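Local coordinates for protein glycerophosphodiester phosphodiesterase (Cytophaga hutchinsonii ATCC 33406, PDB 3CH0) that belongs to the glycerophosphoryl diester phosphodiesterase family, whose members are built on a TIM-barrel fold, at residues G135-T140 with A152-L157; R170-S175 with D190-Y195; R179-M184 with E208-T213; Y195-K200 with A215-D220. One frame throughout, in Å; residues are numbered along the deposited sequence.

Interaction 1 (G135-T140 with A152-L157). With EDO (1,2-ethanediol), chain K.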
# COMPACT_ATOMS: atom_id res chain seq x y z
N GLY A 135 2.68 1.69 -4.28
CA GLY A 135 2.02 0.41 -4.49
C GLY A 135 2.83 -0.75 -4.02
O GLY A 135 3.98 -0.88 -4.39
N GLU A 136 2.18 -1.61 -3.24
CA GLU A 136 2.85 -2.75 -2.57
C GLU A 136 2.68 -4.02 -3.36
O GLU A 136 1.58 -4.45 -3.62
CB GLU A 136 2.35 -2.94 -1.12
CG GLU A 136 3.16 -4.02 -0.36
CD GLU A 136 2.89 -4.12 1.10
OE1 GLU A 136 2.22 -3.24 1.68
OE2 GLU A 136 3.33 -5.18 1.67
N ILE A 137 3.79 -4.64 -3.74
CA ILE A 137 3.78 -5.99 -4.25
C ILE A 137 3.67 -6.99 -3.12
O ILE A 137 4.63 -7.15 -2.36
CB ILE A 137 4.98 -6.29 -5.21
CG1 ILE A 137 4.72 -5.47 -6.49
CG2 ILE A 137 5.13 -7.76 -5.55
CD1 ILE A 137 5.46 -5.89 -7.76
N LYS A 138 2.48 -7.56 -2.99
CA LYS A 138 2.21 -8.51 -1.95
C LYS A 138 2.63 -9.96 -2.27
O LYS A 138 1.80 -10.84 -2.39
CB LYS A 138 0.71 -8.45 -1.60
CG LYS A 138 0.32 -7.17 -0.88
CD LYS A 138 0.82 -7.13 0.57
CE LYS A 138 0.25 -6.04 1.48
NZ LYS A 138 1.01 -5.93 2.83
N SER A 139 3.95 -10.16 -2.35
CA SER A 139 4.55 -11.46 -2.66
C SER A 139 5.24 -11.99 -1.40
O SER A 139 5.78 -11.19 -0.58
CB SER A 139 5.55 -11.37 -3.82
OG SER A 139 6.55 -10.40 -3.54
N THR A 140 5.26 -13.31 -1.30
CA THR A 140 6.09 -14.01 -0.35
C THR A 140 6.64 -15.26 -1.06
O THR A 140 6.04 -15.78 -1.99
CB THR A 140 5.35 -14.46 0.93
OG1 THR A 140 4.50 -15.56 0.65
CG2 THR A 140 4.57 -13.30 1.57
N ALA A 152 9.23 -12.33 -11.40
CA ALA A 152 9.32 -11.59 -12.66
C ALA A 152 7.95 -11.24 -13.22
O ALA A 152 7.75 -10.09 -13.64
CB ALA A 152 10.15 -12.36 -13.72
N LEU A 153 7.05 -12.20 -13.24
CA LEU A 153 5.71 -11.99 -13.83
C LEU A 153 4.91 -11.00 -12.97
O LEU A 153 4.22 -10.12 -13.52
CB LEU A 153 4.92 -13.31 -14.01
CG LEU A 153 3.55 -13.16 -14.68
CD1 LEU A 153 3.65 -12.35 -16.01
CD2 LEU A 153 2.93 -14.55 -14.76
N PHE A 154 4.93 -11.20 -11.63
CA PHE A 154 4.21 -10.31 -10.71
C PHE A 154 4.68 -8.88 -11.00
O PHE A 154 3.89 -7.97 -11.20
CB PHE A 154 4.47 -10.77 -9.27
CG PHE A 154 3.46 -10.32 -8.22
CD1 PHE A 154 2.73 -9.15 -8.34
CD2 PHE A 154 3.35 -11.07 -7.05
CE1 PHE A 154 1.88 -8.74 -7.36
CE2 PHE A 154 2.47 -10.66 -6.04
CZ PHE A 154 1.74 -9.48 -6.21
N CYS A 155 5.99 -8.68 -11.00
CA CYS A 155 6.51 -7.33 -11.18
C CYS A 155 6.25 -6.79 -12.59
O CYS A 155 5.94 -5.63 -12.79
CB CYS A 155 8.03 -7.26 -10.88
SG CYS A 155 8.41 -7.55 -9.13
N ASP A 156 6.43 -7.66 -13.58
CA ASP A 156 6.25 -7.20 -14.96
C ASP A 156 4.81 -6.78 -15.19
O ASP A 156 4.57 -5.80 -15.88
CB ASP A 156 6.61 -8.31 -15.93
CG ASP A 156 8.11 -8.59 -16.00
OD1 ASP A 156 8.91 -7.81 -15.51
OD2 ASP A 156 8.41 -9.64 -16.64
N LEU A 157 3.85 -7.51 -14.67
CA LEU A 157 2.44 -7.14 -14.87
C LEU A 157 2.15 -5.77 -14.23
O LEU A 157 1.44 -4.92 -14.82
CB LEU A 157 1.51 -8.16 -14.28
CG LEU A 157 1.46 -9.49 -15.01
CD1 LEU A 157 0.76 -10.56 -14.19
CD2 LEU A 157 0.81 -9.37 -16.45
C1 EDO K . 3.51 -10.10 -19.21
O1 EDO K . 4.34 -10.06 -20.37
C2 EDO K . 4.09 -9.08 -18.25
O2 EDO K . 3.86 -7.72 -18.69
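I137 lays its CG2 methyl over the centre of one face of the F154 ring, a CH-pi contact in which CG2 stands 3.7 Å from the ring centroid and only 5° off its normal. The distances to the ring atoms confirm the centring: I137 CG2 is 3.8 Å from F154 CE1, and F154 CG is 4.1 Å from I137 CG2. With CG anti to the backbone N (chi1 -159°), F154 carries its ring out from the helix toward the strand, where I137 passes it in the opposite direction.

One further apolar contact flanks this one, the other branch of I137 ending in CD1, 3.7 Å from C155 SG. Around the ring, S139 CB approaches F154 CE2 obliquely at 3.9 Å, and K138 O lies at the edge, near the ring plane, 3.7 Å from F154 CE2.

Polar bonding stays outside the interface. K138 NZ forms a salt bridge of 2.7 Å with E136 OE2; NZ approaches OE2 from above the carboxylate plane. Both side chains also bind a citric acid molecule. S139 OG is held by D177.

Here the end of strand 132-137 meets helix 151-164, the first two elements of a beta-alpha-beta unit that strand 171-175 completes. I137 packs against the helix while E136 turns to the citric acid, the usual division in a TIM barrel between a helix-covered outer side and a pocket at the strand ends.

Interaction 2 (R170-S175 with D190-Y195)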
# COMPACT_ATOMS: atom_id res chain seq x y z
N ARG A 170 6.02 9.39 -10.72
CA ARG A 170 5.19 9.64 -9.54
C ARG A 170 4.84 8.34 -8.79
O ARG A 170 3.93 8.33 -7.99
CB ARG A 170 3.91 10.41 -9.92
CG ARG A 170 4.24 11.87 -10.18
CD ARG A 170 3.05 12.70 -10.59
NE ARG A 170 2.60 12.37 -11.91
CZ ARG A 170 1.43 11.82 -12.23
NH1 ARG A 170 0.49 11.52 -11.33
NH2 ARG A 170 1.15 11.59 -13.51
N PHE A 171 5.59 7.28 -9.08
CA PHE A 171 5.31 5.96 -8.58
C PHE A 171 6.43 5.46 -7.69
O PHE A 171 7.61 5.53 -8.04
CB PHE A 171 5.11 4.93 -9.69
CG PHE A 171 4.23 3.80 -9.25
CD1 PHE A 171 4.77 2.72 -8.55
CD2 PHE A 171 2.85 3.83 -9.44
CE1 PHE A 171 3.90 1.71 -8.03
CE2 PHE A 171 2.05 2.82 -8.96
CZ PHE A 171 2.58 1.78 -8.28
N THR A 172 6.08 4.94 -6.51
CA THR A 172 7.01 4.16 -5.69
C THR A 172 6.48 2.77 -5.53
O THR A 172 5.29 2.60 -5.28
CB THR A 172 7.17 4.79 -4.27
OG1 THR A 172 7.59 6.16 -4.43
CG2 THR A 172 8.17 4.03 -3.40
N LEU A 173 7.35 1.78 -5.71
CA LEU A 173 6.99 0.37 -5.59
C LEU A 173 7.55 -0.07 -4.24
O LEU A 173 8.75 0.05 -3.99
CB LEU A 173 7.61 -0.47 -6.72
CG LEU A 173 7.14 -1.89 -6.88
CD1 LEU A 173 7.59 -2.79 -5.70
CD2 LEU A 173 5.61 -1.98 -7.22
N GLN A 174 6.67 -0.55 -3.36
CA GLN A 174 7.06 -0.95 -2.03
C GLN A 174 6.88 -2.43 -1.86
O GLN A 174 6.04 -3.06 -2.50
CB GLN A 174 6.31 -0.24 -0.92
CG GLN A 174 4.82 -0.44 -1.00
CD GLN A 174 3.96 0.29 0.04
OE1 GLN A 174 4.43 0.58 1.16
NE2 GLN A 174 2.65 0.46 -0.28
N SER A 175 7.75 -3.05 -1.06
CA SER A 175 7.55 -4.46 -0.75
C SER A 175 8.32 -4.86 0.48
O SER A 175 9.37 -4.30 0.79
CB SER A 175 7.96 -5.38 -1.92
OG SER A 175 7.49 -6.70 -1.76
N ASP A 190 14.32 2.98 -12.99
CA ASP A 190 13.73 4.31 -12.95
C ASP A 190 12.55 4.43 -11.97
O ASP A 190 12.02 5.55 -11.73
CB ASP A 190 13.34 4.85 -14.33
CG ASP A 190 12.40 3.94 -15.10
OD1 ASP A 190 12.31 2.72 -14.82
OD2 ASP A 190 11.78 4.47 -16.08
N ILE A 191 12.11 3.30 -11.41
CA ILE A 191 10.97 3.35 -10.49
C ILE A 191 11.48 3.31 -9.05
O ILE A 191 12.22 2.42 -8.68
CB ILE A 191 10.00 2.22 -10.73
CG1 ILE A 191 9.42 2.32 -12.15
CG2 ILE A 191 8.90 2.18 -9.61
CD1 ILE A 191 8.61 1.08 -12.54
N LYS A 192 11.18 4.36 -8.30
CA LYS A 192 11.61 4.49 -6.91
C LYS A 192 11.12 3.28 -6.09
O LYS A 192 10.00 2.85 -6.32
CB LYS A 192 11.06 5.74 -6.25
CG LYS A 192 11.69 7.04 -6.72
CD LYS A 192 11.19 8.28 -5.94
CE LYS A 192 9.68 8.56 -6.16
NZ LYS A 192 9.32 8.87 -7.56
N LEU A 193 11.95 2.76 -5.17
CA LEU A 193 11.56 1.65 -4.33
C LEU A 193 11.50 2.06 -2.88
O LEU A 193 12.34 2.82 -2.38
CB LEU A 193 12.52 0.49 -4.53
CG LEU A 193 12.67 -0.03 -5.95
CD1 LEU A 193 13.67 -1.20 -5.97
CD2 LEU A 193 11.32 -0.47 -6.54
N SER A 194 10.54 1.46 -2.17
CA SER A 194 10.44 1.53 -0.77
C SER A 194 10.55 0.15 -0.11
O SER A 194 9.84 -0.82 -0.47
CB SER A 194 9.09 2.14 -0.38
OG SER A 194 8.91 2.08 1.06
N TYR A 195 11.46 0.06 0.88
CA TYR A 195 11.72 -1.14 1.58
C TYR A 195 10.93 -1.19 2.90
O TYR A 195 11.16 -0.41 3.83
CB TYR A 195 13.23 -1.14 1.90
CG TYR A 195 13.80 -2.27 2.68
CD1 TYR A 195 13.29 -3.57 2.57
CD2 TYR A 195 14.97 -2.08 3.40
CE1 TYR A 195 13.89 -4.64 3.25
CE2 TYR A 195 15.57 -3.10 4.08
CZ TYR A 195 15.06 -4.37 3.99
OH TYR A 195 15.64 -5.48 4.63
O HOH W 1 9.59 6.62 -9.41
O HOH W 2 6.37 2.32 1.92
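L173 and its partners K192 and S194 carry the central bonds of this parallel pairing. L173 N donates to K192 O at 2.9 Å and nearly straight (168° at the hydrogen), and S194 N returns a bond of the same length to L173 O. One step further, S175 N reaches S194 O at 3.1 Å. L173 thus bonds through both N and O to the residues before and after L193, its own partner, as parallel register requires; the strand axes differ by 30°, a marked twist.

Waters extend the polar links. One accepts from K192 N and K192 NZ and also lies close to F171 O; the bends of the lysine chain at chi3 and chi4 fold NZ back to it. A second water donates to Q174 OE1 and hydrogen-bonds S194 OG, while Q174 NE2 is held by E41.

Beyond these, packing divides between two faces. On one, T172 CG2 and S194 CB meet at 3.7 Å, Q174 CB also lies 3.7 Å from S194 CB, and T172 OG1 touches K192 CE at 3.6 Å. On the other, L193 CD2 reaches back to L173 CB at 3.7 Å. I191, from the loop before the strand, adds its CG2 beside L173 CB at 4.1 Å.

The leucine face is covered by helix 178-187, where M184 touches L173, I191 and L193, and by V158 of helix 151-164. The far edge of strand 171-175 is hydrogen-bonded to strand 132-137.

Interaction 3 (R179-M184 with E208-T213). With EDO (1,2-ethanediol), chain F; EDO (1,2-ethanediol), chain R.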
# COMPACT_ATOMS: atom_id res chain seq x y z
N ARG A 179 13.17 -9.99 -2.78
CA ARG A 179 13.32 -10.51 -4.14
C ARG A 179 12.63 -9.58 -5.12
O ARG A 179 13.10 -9.40 -6.26
CB ARG A 179 12.66 -11.87 -4.27
CG ARG A 179 13.18 -12.98 -3.28
CD ARG A 179 12.41 -14.28 -3.44
NE ARG A 179 10.96 -14.04 -3.30
CZ ARG A 179 10.01 -14.82 -3.77
NH1 ARG A 179 10.30 -15.95 -4.40
NH2 ARG A 179 8.73 -14.47 -3.66
N ALA A 180 11.45 -9.09 -4.76
CA ALA A 180 10.71 -8.18 -5.64
C ALA A 180 11.51 -6.85 -5.74
O ALA A 180 11.64 -6.28 -6.84
CB ALA A 180 9.30 -7.90 -5.10
N LEU A 181 12.10 -6.36 -4.63
CA LEU A 181 12.91 -5.14 -4.70
C LEU A 181 14.16 -5.30 -5.60
O LEU A 181 14.50 -4.44 -6.37
CB LEU A 181 13.25 -4.65 -3.31
CG LEU A 181 12.06 -4.35 -2.40
CD1 LEU A 181 12.55 -4.08 -0.97
CD2 LEU A 181 11.22 -3.22 -2.99
N GLU A 182 14.82 -6.45 -5.46
CA GLU A 182 16.01 -6.70 -6.29
C GLU A 182 15.64 -6.74 -7.76
O GLU A 182 16.37 -6.21 -8.64
CB GLU A 182 16.72 -8.00 -5.89
CG GLU A 182 17.34 -7.98 -4.51
CD GLU A 182 18.56 -7.12 -4.33
OE1 GLU A 182 19.12 -6.53 -5.30
OE2 GLU A 182 19.03 -7.03 -3.15
N TYR A 183 14.56 -7.44 -8.08
CA TYR A 183 14.10 -7.58 -9.47
C TYR A 183 13.77 -6.22 -10.05
O TYR A 183 14.17 -5.83 -11.17
CB TYR A 183 12.88 -8.50 -9.54
CG TYR A 183 12.39 -8.66 -10.96
CD1 TYR A 183 12.98 -9.58 -11.78
CD2 TYR A 183 11.41 -7.82 -11.47
CE1 TYR A 183 12.57 -9.73 -13.10
CE2 TYR A 183 10.96 -7.98 -12.79
CZ TYR A 183 11.56 -8.94 -13.62
OH TYR A 183 11.18 -9.12 -14.93
N MSE A 184 12.97 -5.45 -9.31
CA MSE A 184 12.63 -4.09 -9.74
C MSE A 184 13.84 -3.21 -9.96
O MSE A 184 13.95 -2.48 -10.96
CB MSE A 184 11.75 -3.38 -8.71
CG MSE A 184 10.37 -3.93 -8.53
SE MSE A 184 9.24 -3.66 -10.09
CE MSE A 184 9.30 -1.75 -10.15
N GLU A 208 21.52 -4.58 4.98
CA GLU A 208 22.39 -5.60 4.39
C GLU A 208 21.63 -6.71 3.67
O GLU A 208 22.22 -7.49 2.90
CB GLU A 208 23.34 -6.19 5.46
CG GLU A 208 24.43 -5.23 5.81
CD GLU A 208 25.28 -5.64 7.01
OE1 GLU A 208 24.99 -6.69 7.64
OE2 GLU A 208 26.23 -4.88 7.27
N LYS A 209 20.31 -6.76 3.86
CA LYS A 209 19.44 -7.72 3.18
C LYS A 209 19.19 -7.34 1.70
O LYS A 209 18.69 -8.18 0.95
CB LYS A 209 18.11 -7.87 3.92
CG LYS A 209 18.34 -8.36 5.35
CD LYS A 209 17.06 -8.39 6.16
CE LYS A 209 17.36 -8.78 7.61
NZ LYS A 209 16.09 -8.72 8.40
N LEU A 210 19.57 -6.14 1.31
CA LEU A 210 19.46 -5.66 -0.09
C LEU A 210 20.84 -5.36 -0.62
O LEU A 210 21.74 -5.02 0.14
CB LEU A 210 18.63 -4.37 -0.18
CG LEU A 210 17.12 -4.50 0.11
CD1 LEU A 210 16.50 -3.11 0.17
CD2 LEU A 210 16.44 -5.37 -0.89
N SER A 211 21.00 -5.46 -1.94
CA SER A 211 22.26 -5.16 -2.60
C SER A 211 22.45 -3.68 -2.98
O SER A 211 23.47 -3.30 -3.56
CB SER A 211 22.36 -6.01 -3.88
OG SER A 211 21.50 -5.48 -4.90
N PHE A 212 21.49 -2.84 -2.64
CA PHE A 212 21.46 -1.45 -3.03
C PHE A 212 20.68 -0.70 -1.97
O PHE A 212 19.99 -1.29 -1.11
CB PHE A 212 20.75 -1.31 -4.39
CG PHE A 212 19.31 -1.68 -4.33
CD1 PHE A 212 18.92 -2.98 -4.37
CD2 PHE A 212 18.33 -0.68 -4.24
CE1 PHE A 212 17.56 -3.32 -4.26
CE2 PHE A 212 16.97 -1.01 -4.16
CZ PHE A 212 16.61 -2.33 -4.18
N THR A 213 20.77 0.61 -2.05
CA THR A 213 20.09 1.50 -1.11
C THR A 213 18.81 1.97 -1.81
O THR A 213 18.87 2.66 -2.82
CB THR A 213 20.95 2.72 -0.75
OG1 THR A 213 22.17 2.24 -0.16
CG2 THR A 213 20.23 3.62 0.25
C1 EDO F . 24.49 -1.56 0.07
O1 EDO F . 24.01 -0.59 -0.88
C2 EDO F . 23.39 -2.56 0.37
O2 EDO F . 23.71 -3.48 1.43
C1 EDO R . 22.11 -8.67 -0.66
O1 EDO R . 23.41 -8.57 -1.25
C2 EDO R . 21.87 -10.06 -0.07
O2 EDO R . 22.12 -10.06 1.34
O HOH W 3 18.22 -9.14 -1.52
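E182 and S211 form the tight part of this contact. The E182 carboxylate takes two bonds from the one serine: S211 OG gives its proton to OE1 of E182 at 2.6 Å, and S211 N donates to OE2 of E182 at 2.8 Å. Each oxygen uses its syn lone pair, so the serine spans the two in bidentate fashion. Rotation at both ends makes this possible. The E182 chain bends at chi2 (-71°), bringing CD toward the loop, and S211 OG sits between its backbone N and carbonyl carbon (chi1 75°). The F212 ring turns its edge to the same carboxylate: E182 CD lies in the ring plane, and E182 OE1 is 3.7 Å from F212 CD1.

The apolar flank is less close. L181 CB stands 4.1 Å from L210 CD2 and 4.2 Å from F212 CZ, and the side chains of L181 and L210 meet at a slant. L181 also packs on buried Y195, and the F212 ring stacks on H185.

The loop side is the more open one: E208, K209 and S211 are exposed, and a water bridges helix and loop, donating to E182 OE2 at 2.8 Å and to K209 O at 2.7 Å. A 1,2-ethanediol donates to E208 O.

With OE2 receiving both an amide N-H and a water, and OE1 the serine hydroxyl, the three donors are consistent with an ionised E182, whose negative charge would strengthen each bond and anchor the loop to helix 178-187.

Interaction 4 (Y195-K200 with A215-D220). With EDO (1,2-ethanediol), chain D; EDO (1,2-ethanediol), chain E.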
# COMPACT_ATOMS: atom_id res chain seq x y z
N TYR A 195 11.46 0.06 0.88
CA TYR A 195 11.72 -1.14 1.58
C TYR A 195 10.93 -1.19 2.90
O TYR A 195 11.16 -0.41 3.83
CB TYR A 195 13.23 -1.14 1.90
CG TYR A 195 13.80 -2.27 2.68
CD1 TYR A 195 13.29 -3.57 2.57
CD2 TYR A 195 14.97 -2.08 3.40
CE1 TYR A 195 13.89 -4.64 3.25
CE2 TYR A 195 15.57 -3.10 4.08
CZ TYR A 195 15.06 -4.37 3.99
OH TYR A 195 15.64 -5.48 4.63
N LEU A 196 9.94 -2.07 2.91
CA LEU A 196 9.10 -2.31 4.05
C LEU A 196 9.79 -3.26 5.01
O LEU A 196 10.28 -4.32 4.61
CB LEU A 196 7.75 -2.89 3.65
CG LEU A 196 6.82 -1.97 2.90
CD1 LEU A 196 5.64 -2.69 2.22
CD2 LEU A 196 6.31 -0.92 3.91
N VAL A 197 9.81 -2.86 6.28
CA VAL A 197 10.49 -3.59 7.35
C VAL A 197 9.58 -3.71 8.55
O VAL A 197 9.02 -2.74 9.03
CB VAL A 197 11.82 -2.90 7.76
CG1 VAL A 197 12.39 -3.62 9.04
CG2 VAL A 197 12.74 -2.91 6.54
N GLU A 198 9.45 -4.94 9.04
CA GLU A 198 8.67 -5.17 10.28
C GLU A 198 9.36 -6.05 11.34
O GLU A 198 8.73 -6.38 12.33
CB GLU A 198 7.28 -5.73 9.95
CG GLU A 198 7.25 -7.08 9.40
CD GLU A 198 5.83 -7.56 9.14
OE1 GLU A 198 4.86 -6.90 9.61
OE2 GLU A 198 5.72 -8.61 8.47
N THR A 199 10.60 -6.45 11.11
CA THR A 199 11.28 -7.39 12.01
C THR A 199 12.24 -6.59 12.89
O THR A 199 12.66 -5.49 12.59
CB THR A 199 12.04 -8.46 11.19
OG1 THR A 199 12.85 -7.79 10.24
CG2 THR A 199 11.07 -9.36 10.48
N LYS A 200 12.61 -7.22 13.99
CA LYS A 200 13.67 -6.76 14.84
C LYS A 200 14.99 -6.78 14.07
O LYS A 200 15.33 -7.73 13.38
CB LYS A 200 13.72 -7.65 16.11
CG LYS A 200 14.77 -7.24 17.08
CD LYS A 200 14.62 -7.94 18.41
CE LYS A 200 15.48 -7.27 19.50
NZ LYS A 200 16.88 -7.61 19.23
N ALA A 215 15.12 4.06 -2.30
CA ALA A 215 14.71 5.43 -2.08
C ALA A 215 14.12 5.75 -0.68
O ALA A 215 14.35 6.84 -0.12
CB ALA A 215 13.72 5.90 -3.15
N VAL A 216 13.32 4.80 -0.20
CA VAL A 216 12.54 4.99 1.01
C VAL A 216 12.79 3.80 1.91
O VAL A 216 12.82 2.66 1.44
CB VAL A 216 11.04 5.15 0.70
CG1 VAL A 216 10.19 5.22 1.94
CG2 VAL A 216 10.79 6.37 -0.18
N TYR A 217 12.99 4.09 3.20
CA TYR A 217 12.99 3.11 4.24
C TYR A 217 11.64 3.25 4.95
O TYR A 217 11.28 4.35 5.41
CB TYR A 217 14.15 3.35 5.21
CG TYR A 217 14.37 2.26 6.19
CD1 TYR A 217 14.94 1.04 5.81
CD2 TYR A 217 13.98 2.42 7.50
CE1 TYR A 217 15.12 0.00 6.70
CE2 TYR A 217 14.16 1.41 8.38
CZ TYR A 217 14.76 0.20 8.00
OH TYR A 217 14.96 -0.87 8.86
N SER A 218 10.89 2.17 5.03
CA SER A 218 9.48 2.25 5.47
C SER A 218 9.24 1.18 6.54
O SER A 218 8.71 0.10 6.25
CB SER A 218 8.54 2.09 4.26
OG SER A 218 7.21 2.35 4.61
N PRO A 219 9.61 1.47 7.81
CA PRO A 219 9.45 0.55 8.92
C PRO A 219 8.15 0.72 9.70
O PRO A 219 7.57 1.80 9.71
CB PRO A 219 10.61 0.98 9.83
CG PRO A 219 10.61 2.47 9.67
CD PRO A 219 10.28 2.73 8.23
N ASP A 220 7.73 -0.38 10.32
CA ASP A 220 6.71 -0.35 11.37
C ASP A 220 7.11 0.76 12.34
O ASP A 220 8.29 0.83 12.79
CB ASP A 220 6.70 -1.71 12.02
CG ASP A 220 5.58 -1.92 13.00
OD1 ASP A 220 5.30 -1.03 13.76
OD2 ASP A 220 5.08 -3.06 13.09
C1 EDO D . 7.64 -4.59 14.84
O1 EDO D . 8.48 -5.75 14.95
C2 EDO D . 6.28 -4.90 15.43
O2 EDO D . 5.45 -3.77 15.62
C1 EDO E . 2.14 0.06 13.29
O1 EDO E . 1.13 -0.35 12.40
C2 EDO E . 2.01 -0.66 14.64
O2 EDO E . 2.69 -1.92 14.62
O HOH W 4 4.16 -5.23 12.12
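S218 O is gripped by two N-H donors, V197 N at 3.2 Å from above the carbonyl plane and W242 NE1; L196 CA adds a weaker CA-H...O contact at 3.3 Å. Parallel pairing continues with S218 N to Y195 O at 2.9 Å and with bonds from Y195 N to V216 O and from D220 N to V197 O.

On one face CG is anti to the backbone N in both Y195 (chi1 178°) and Y217 (chi1 -171°), which fits their lying side by side and pointing the same way. The ring planes meet at 75°, with Y195 CD2 3.9 Å from Y217 CE1. V197 CG2 serves both rings, standing over the centre of one Y195 face and 3.8 Å from Y217 CE1. The other face carries L196 CD2, 3.5 Å from S218 OG, a hydroxyl bonded to I240 O.

Past the strand ends, a water bridges the like-charged carboxylates of D220 and E198 and probably eases their repulsion. A 1,2-ethanediol links E198 O to D220 OD2.

Helix 203-207 packs on Y217 and its Q206 O accepts from Y195 OH, while helix 178-187 packs on Y195 through V178 and L181. Strand 192-197 continues on its other edge to strand 171-175, and strand 216-219 to strand 238-239.

In the fold
Interactions 1, 2 and 4 all use neighbouring parallel strands of one mixed sheet, in the order 132-137, 171-175, 192-197, 216-219, with interaction 1 setting the first of these against its helix. G135 O to Q174 N (2.9 Å) joins interactions 1 and 2; S175 O to L196 N and L193 O to V216 N (both 3.1 Å) join 2 and 4, which share Y195. Interaction 3 lies outside this sheet, on helix 178-187, its centre about 11 Å from that of interaction 2; Y183 OH meets D156 OD1 of interaction 1 at 2.7 Å. A bound citric acid, which may mark a pocket, lies about 3 Å from the K138 side chain and about 4 Å from those of Q174 and L196, so three of the contacts border it.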